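HTH-type transcriptional repressor PhnF (Mycobacterium smegmatis, PDB 3F8M) represses the phnDCE operon for phosphate uptake when phosphate is available in the cell, acting as a DNA-binding regulator of the GntR family. Local coordinates at residues I176-P190 / T204-D218. Residues are numbered along the deposited sequence; the frame is centred on the assembly and turned at random.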
loop_
_atom_site.group_PDB
_atom_site.type_symbol
_atom_site.label_atom_id
_atom_site.label_comp_id
_atom_site.label_asym_id
_atom_site.label_seq_id
_atom_site.Cartn_x
_atom_site.Cartn_y
_atom_site.Cartn_z
ATOM N N ILE A 176 -19.157 -13.484 15.105
ATOM C CA ILE A 176 -18.560 -13.670 13.773
ATOM C C ILE A 176 -17.118 -13.234 13.875
ATOM O O ILE A 176 -16.828 -12.070 14.187
ATOM C CB ILE A 176 -19.329 -12.855 12.694
ATOM C CG1 ILE A 176 -20.792 -13.313 12.636
ATOM C CG2 ILE A 176 -18.630 -12.926 11.312
ATOM C CD1 ILE A 176 -21.735 -12.370 11.857
ATOM N N ALA A 177 -16.205 -14.157 13.630
ATOM C CA ALA A 177 -14.785 -13.869 13.850
ATOM C C ALA A 177 -14.130 -13.531 12.518
ATOM O O ALA A 177 -14.431 -14.178 11.510
ATOM C CB ALA A 177 -14.083 -15.059 14.462
ATOM N N PHE A 178 -13.227 -12.552 12.538
ATOM C CA PHE A 178 -12.498 -12.163 11.331
ATOM C C PHE A 178 -11.321 -13.094 11.254
ATOM O O PHE A 178 -10.380 -12.961 12.028
ATOM C CB PHE A 178 -12.071 -10.681 11.377
ATOM C CG PHE A 178 -13.209 -9.719 11.100
ATOM C CD1 PHE A 178 -13.391 -9.174 9.826
ATOM C CD2 PHE A 178 -14.094 -9.350 12.115
ATOM C CE1 PHE A 178 -14.459 -8.294 9.565
ATOM C CE2 PHE A 178 -15.153 -8.459 11.874
ATOM C CZ PHE A 178 -15.341 -7.925 10.584
ATOM N N THR A 179 -11.415 -14.051 10.334
ATOM C CA THR A 179 -10.477 -15.169 10.251
ATOM C C THR A 179 -9.501 -14.987 9.079
ATOM O O THR A 179 -8.304 -15.220 9.220
ATOM C CB THR A 179 -11.250 -16.502 10.182
ATOM O OG1 THR A 179 -12.191 -16.547 11.272
ATOM C CG2 THR A 179 -10.307 -17.729 10.251
ATOM N N ARG A 180 -10.002 -14.498 7.949
ATOM C CA ARG A 180 -9.148 -14.253 6.776
ATOM C C ARG A 180 -9.576 -12.952 6.075
ATOM O O ARG A 180 -10.787 -12.754 5.849
ATOM C CB ARG A 180 -9.250 -15.455 5.820
ATOM C CG ARG A 180 -8.376 -15.417 4.576
ATOM C CD ARG A 180 -8.371 -16.812 3.947
ATOM N NE ARG A 180 -9.687 -17.208 3.462
ATOM C CZ ARG A 180 -10.113 -16.931 2.247
ATOM N NH1 ARG A 180 -9.311 -16.271 1.439
ATOM N NH2 ARG A 180 -11.314 -17.322 1.836
ATOM N N THR A 181 -8.598 -12.080 5.780
ATOM C CA THR A 181 -8.792 -10.928 4.879
ATOM C C THR A 181 -7.964 -11.058 3.601
ATOM O O THR A 181 -6.899 -11.716 3.603
ATOM C CB THR A 181 -8.463 -9.573 5.527
ATOM O OG1 THR A 181 -7.151 -9.597 6.095
ATOM C CG2 THR A 181 -9.492 -9.229 6.608
ATOM N N VAL A 182 -8.475 -10.469 2.521
ATOM C CA VAL A 182 -7.801 -10.416 1.207
ATOM C C VAL A 182 -7.904 -8.983 0.698
ATOM O O VAL A 182 -9.029 -8.497 0.387
ATOM C CB VAL A 182 -8.435 -11.396 0.166
ATOM C CG1 VAL A 182 -7.676 -11.381 -1.146
ATOM C CG2 VAL A 182 -8.467 -12.832 0.689
ATOM N N ASP A 183 -6.764 -8.295 0.663
ATOM C CA ASP A 183 -6.700 -6.892 0.283
ATOM C C ASP A 183 -6.084 -6.757 -1.109
ATOM O O ASP A 183 -5.182 -7.544 -1.476
ATOM C CB ASP A 183 -5.806 -6.112 1.219
ATOM C CG ASP A 183 -6.497 -5.653 2.488
ATOM O OD1 ASP A 183 -7.667 -5.218 2.444
ATOM O OD2 ASP A 183 -5.811 -5.659 3.538
ATOM N N THR A 184 -6.564 -5.766 -1.857
ATOM C CA THR A 184 -5.808 -5.218 -2.978
ATOM C C THR A 184 -5.555 -3.755 -2.661
ATOM O O THR A 184 -6.416 -3.047 -2.102
ATOM C CB THR A 184 -6.523 -5.352 -4.330
ATOM O OG1 THR A 184 -7.730 -4.593 -4.311
ATOM C CG2 THR A 184 -6.832 -6.801 -4.667
ATOM N N ILE A 185 -4.368 -3.280 -3.001
ATOM C CA ILE A 185 -4.028 -1.905 -2.747
ATOM C C ILE A 185 -3.595 -1.332 -4.067
ATOM O O ILE A 185 -2.688 -1.905 -4.715
ATOM C CB ILE A 185 -2.829 -1.781 -1.777
ATOM C CG1 ILE A 185 -3.159 -2.431 -0.427
ATOM C CG2 ILE A 185 -2.496 -0.311 -1.648
ATOM C CD1 ILE A 185 -1.934 -2.714 0.517
ATOM N N ASP A 186 -4.204 -0.217 -4.453
ATOM C CA ASP A 186 -3.908 0.473 -5.682
ATOM C C ASP A 186 -3.731 1.941 -5.387
ATOM O O ASP A 186 -4.129 2.400 -4.301
ATOM C CB ASP A 186 -5.055 0.282 -6.700
ATOM C CG ASP A 186 -5.066 -1.109 -7.308
ATOM O OD1 ASP A 186 -4.166 -1.369 -8.156
ATOM O OD2 ASP A 186 -5.949 -1.949 -6.946
ATOM N N THR A 187 -3.153 2.697 -6.326
ATOM C CA THR A 187 -3.256 4.145 -6.250
ATOM C C THR A 187 -4.489 4.590 -7.001
ATOM O O THR A 187 -5.000 3.829 -7.840
ATOM C CB THR A 187 -2.010 4.876 -6.844
ATOM O OG1 THR A 187 -1.919 4.580 -8.236
ATOM C CG2 THR A 187 -0.759 4.389 -6.124
ATOM N N ALA A 188 -4.958 5.807 -6.719
ATOM C CA ALA A 188 -6.135 6.382 -7.391
ATOM C C ALA A 188 -6.174 7.881 -7.299
ATOM O O ALA A 188 -5.412 8.477 -6.528
ATOM C CB ALA A 188 -7.441 5.778 -6.800
ATOM N N LEU A 189 -7.101 8.472 -8.062
ATOM C CA LEU A 189 -7.489 9.860 -7.970
ATOM C C LEU A 189 -8.979 9.945 -7.647
ATOM O O LEU A 189 -9.761 9.067 -8.080
ATOM C CB LEU A 189 -7.110 10.602 -9.286
ATOM C CG LEU A 189 -5.601 10.480 -9.613
ATOM C CD1 LEU A 189 -5.308 10.673 -11.113
ATOM C CD2 LEU A 189 -4.683 11.390 -8.733
ATOM N N PRO A 190 -9.404 10.959 -6.868
ATOM C CA PRO A 190 -10.803 10.986 -6.540
ATOM C C PRO A 190 -11.631 11.535 -7.689
ATOM O O PRO A 190 -11.167 12.414 -8.446
ATOM C CB PRO A 190 -10.867 11.961 -5.342
ATOM C CG PRO A 190 -9.768 12.957 -5.662
ATOM C CD PRO A 190 -8.674 12.102 -6.253
ATOM N N THR A 204 -5.251 15.032 -6.254
ATOM C CA THR A 204 -4.835 14.493 -4.954
ATOM C C THR A 204 -4.598 12.994 -5.000
ATOM O O THR A 204 -5.534 12.230 -5.261
ATOM C CB THR A 204 -5.900 14.751 -3.893
ATOM O OG1 THR A 204 -6.215 16.136 -3.870
ATOM C CG2 THR A 204 -5.430 14.287 -2.518
ATOM N N PRO A 205 -3.361 12.552 -4.722
ATOM C CA PRO A 205 -3.062 11.120 -4.727
ATOM C C PRO A 205 -3.785 10.373 -3.579
ATOM O O PRO A 205 -3.754 10.848 -2.421
ATOM C CB PRO A 205 -1.546 11.067 -4.553
ATOM C CG PRO A 205 -1.095 12.417 -5.036
ATOM C CD PRO A 205 -2.138 13.371 -4.629
ATOM N N MET A 206 -4.452 9.269 -3.943
ATOM C CA MET A 206 -5.195 8.387 -3.005
ATOM C C MET A 206 -4.680 6.954 -3.004
ATOM O O MET A 206 -4.144 6.474 -3.997
ATOM C CB MET A 206 -6.695 8.308 -3.384
ATOM C CG MET A 206 -7.343 9.570 -3.925
ATOM S SD MET A 206 -7.448 10.859 -2.690
ATOM C CE MET A 206 -8.351 10.140 -1.432
ATOM N N PHE A 207 -4.866 6.256 -1.883
ATOM C CA PHE A 207 -4.770 4.827 -1.788
ATOM C C PHE A 207 -6.218 4.318 -2.018
ATOM O O PHE A 207 -7.156 4.938 -1.529
ATOM C CB PHE A 207 -4.453 4.409 -0.381
ATOM C CG PHE A 207 -2.982 4.404 -0.021
ATOM C CD1 PHE A 207 -2.124 3.422 -0.533
ATOM C CD2 PHE A 207 -2.508 5.305 0.926
ATOM C CE1 PHE A 207 -0.772 3.384 -0.152
ATOM C CE2 PHE A 207 -1.141 5.273 1.315
ATOM C CZ PHE A 207 -0.306 4.313 0.768
ATOM N N LEU A 208 -6.341 3.211 -2.740
ATOM C CA LEU A 208 -7.638 2.538 -2.961
ATOM C C LEU A 208 -7.453 1.090 -2.564
ATOM O O LEU A 208 -6.719 0.331 -3.224
ATOM C CB LEU A 208 -8.089 2.707 -4.441
ATOM C CG LEU A 208 -9.345 1.850 -4.722
ATOM C CD1 LEU A 208 -10.488 2.347 -3.872
ATOM C CD2 LEU A 208 -9.719 1.762 -6.209
ATOM N N LEU A 209 -8.016 0.722 -1.418
ATOM C CA LEU A 209 -7.972 -0.646 -0.941
ATOM C C LEU A 209 -9.302 -1.316 -1.154
ATOM O O LEU A 209 -10.329 -0.715 -0.903
ATOM C CB LEU A 209 -7.678 -0.712 0.556
ATOM C CG LEU A 209 -6.181 -0.640 0.789
ATOM C CD1 LEU A 209 -5.779 0.797 0.619
ATOM C CD2 LEU A 209 -5.830 -1.164 2.141
ATOM N N ASN A 210 -9.255 -2.564 -1.579
ATOM C CA ASN A 210 -10.454 -3.395 -1.678
ATOM C C ASN A 210 -10.253 -4.622 -0.863
ATOM O O ASN A 210 -9.249 -5.317 -1.040
ATOM C CB ASN A 210 -10.719 -3.758 -3.145
ATOM C CG ASN A 210 -11.418 -2.659 -3.850
ATOM O OD1 ASN A 210 -12.566 -2.331 -3.505
ATOM N ND2 ASN A 210 -10.710 -1.989 -4.761
ATOM N N ARG A 211 -11.181 -4.888 0.063
ATOM C CA ARG A 211 -11.061 -6.019 0.977
ATOM C C ARG A 211 -12.274 -6.916 0.935
ATOM O O ARG A 211 -13.386 -6.428 0.821
ATOM C CB ARG A 211 -10.917 -5.517 2.401
ATOM C CG ARG A 211 -11.214 -6.587 3.462
ATOM C CD ARG A 211 -10.774 -6.146 4.839
ATOM N NE ARG A 211 -9.338 -5.867 4.912
ATOM C CZ ARG A 211 -8.702 -5.634 6.056
ATOM N NH1 ARG A 211 -9.371 -5.647 7.208
ATOM N NH2 ARG A 211 -7.403 -5.400 6.063
ATOM N N VAL A 212 -12.057 -8.223 1.016
ATOM C CA VAL A 212 -13.119 -9.157 1.349
ATOM C C VAL A 212 -12.633 -9.829 2.627
ATOM O O VAL A 212 -11.460 -10.246 2.714
ATOM C CB VAL A 212 -13.386 -10.225 0.270
ATOM C CG1 VAL A 212 -14.614 -11.051 0.641
ATOM C CG2 VAL A 212 -13.576 -9.561 -1.120
ATOM N N SER A 213 -13.531 -9.933 3.602
ATOM C CA SER A 213 -13.236 -10.593 4.863
ATOM C C SER A 213 -14.082 -11.833 4.969
ATOM O O SER A 213 -15.225 -11.863 4.488
ATOM C CB SER A 213 -13.545 -9.688 6.067
ATOM O OG SER A 213 -12.817 -8.501 6.014
ATOM N N TYR A 214 -13.510 -12.834 5.636
ATOM C CA TYR A 214 -14.087 -14.143 5.794
ATOM C C TYR A 214 -14.038 -14.574 7.266
ATOM O O TYR A 214 -13.076 -14.283 7.996
ATOM C CB TYR A 214 -13.309 -15.167 4.948
ATOM C CG TYR A 214 -13.301 -14.856 3.461
ATOM C CD1 TYR A 214 -14.319 -15.316 2.644
ATOM C CD2 TYR A 214 -12.277 -14.099 2.906
ATOM C CE1 TYR A 214 -14.320 -15.016 1.278
ATOM C CE2 TYR A 214 -12.258 -13.794 1.561
ATOM C CZ TYR A 214 -13.269 -14.260 0.761
ATOM O OH TYR A 214 -13.231 -13.966 -0.556
ATOM N N ASP A 215 -15.092 -15.263 7.673
ATOM C CA ASP A 215 -15.297 -15.647 9.068
ATOM C C ASP A 215 -14.736 -17.045 9.351
ATOM O O ASP A 215 -14.052 -17.636 8.504
ATOM C CB ASP A 215 -16.780 -15.529 9.491
ATOM C CG ASP A 215 -17.681 -16.569 8.842
ATOM O OD1 ASP A 215 -17.170 -17.598 8.346
ATOM O OD2 ASP A 215 -18.915 -16.375 8.833
ATOM N N GLN A 216 -15.057 -17.562 10.532
ATOM C CA GLN A 216 -14.525 -18.854 11.004
ATOM C C GLN A 216 -14.988 -20.047 10.142
ATOM O O GLN A 216 -14.337 -21.106 10.146
ATOM C CB GLN A 216 -14.849 -19.062 12.494
ATOM C CG GLN A 216 -16.345 -19.134 12.831
ATOM C CD GLN A 216 -16.921 -17.783 13.279
ATOM O OE1 GLN A 216 -16.666 -16.753 12.657
ATOM N NE2 GLN A 216 -17.715 -17.795 14.356
ATOM N N ASP A 217 -16.096 -19.883 9.424
ATOM C CA ASP A 217 -16.558 -20.889 8.475
ATOM C C ASP A 217 -16.157 -20.593 7.032
ATOM O O ASP A 217 -16.678 -21.230 6.109
ATOM C CB ASP A 217 -18.072 -21.010 8.543
ATOM C CG ASP A 217 -18.548 -21.488 9.890
ATOM O OD1 ASP A 217 -17.861 -22.351 10.474
ATOM O OD2 ASP A 217 -19.586 -20.982 10.375
ATOM N N ASP A 218 -15.285 -19.604 6.847
ATOM C CA ASP A 218 -14.920 -19.111 5.526
ATOM C C ASP A 218 -16.120 -18.561 4.744
ATOM O O ASP A 218 -16.186 -18.695 3.520
ATOM C CB ASP A 218 -14.242 -20.234 4.730
ATOM C CG ASP A 218 -13.222 -19.714 3.770
ATOM O OD1 ASP A 218 -12.494 -18.736 4.112
ATOM O OD2 ASP A 218 -13.160 -20.295 2.669
HETATM O O HOH W 1 -9.858 -7.865 -2.132
HETATM O O HOH W 2 -7.670 -2.003 -4.826
#
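Arg180 and Tyr214 face each other as a hydrogen-bonded pair near one end of an antiparallel ladder in the UTRA-domain sheet, strand 180-188 against 206-214. The guanidinium lies flat on the phenol ring, planes 11° apart, with CZ of Arg180 4.0 Å from the Tyr214 ring centroid, a cation-pi stack. Bent at chi3 (65°), the arginine also turns NE and NH2 side-on to OD1 of Asp218 in a salt bridge, NH2 of Arg180 standing 2.9 Å from that one oxygen. At this pair the first strand carries an extra residue: Thr179 and Arg180 both face Tyr214, their N atoms donating to its O, a classic beta bulge.

On the opposite face of the sheet, the one carrying Ile185 and Leu209, Arg211 forms a two-nitrogen salt bridge with Asp183, one to each oxygen; NH2 of Arg211 reaches OD2 of Asp183 at 3.0 Å, nearly straight (172°). CG2 of Thr181 covers one face of that guanidinium, and Gly85 O and Tyr168 OH take further bonds from it. Residues 180-185 pair antiparallel with a strand of the second subunit, carrying the sheet across the dimer interface. Between Val182 and Asn210, a water donates to both backbone oxygens, 2.7 Å from Val182 O and 2.8 Å from Asn210 O.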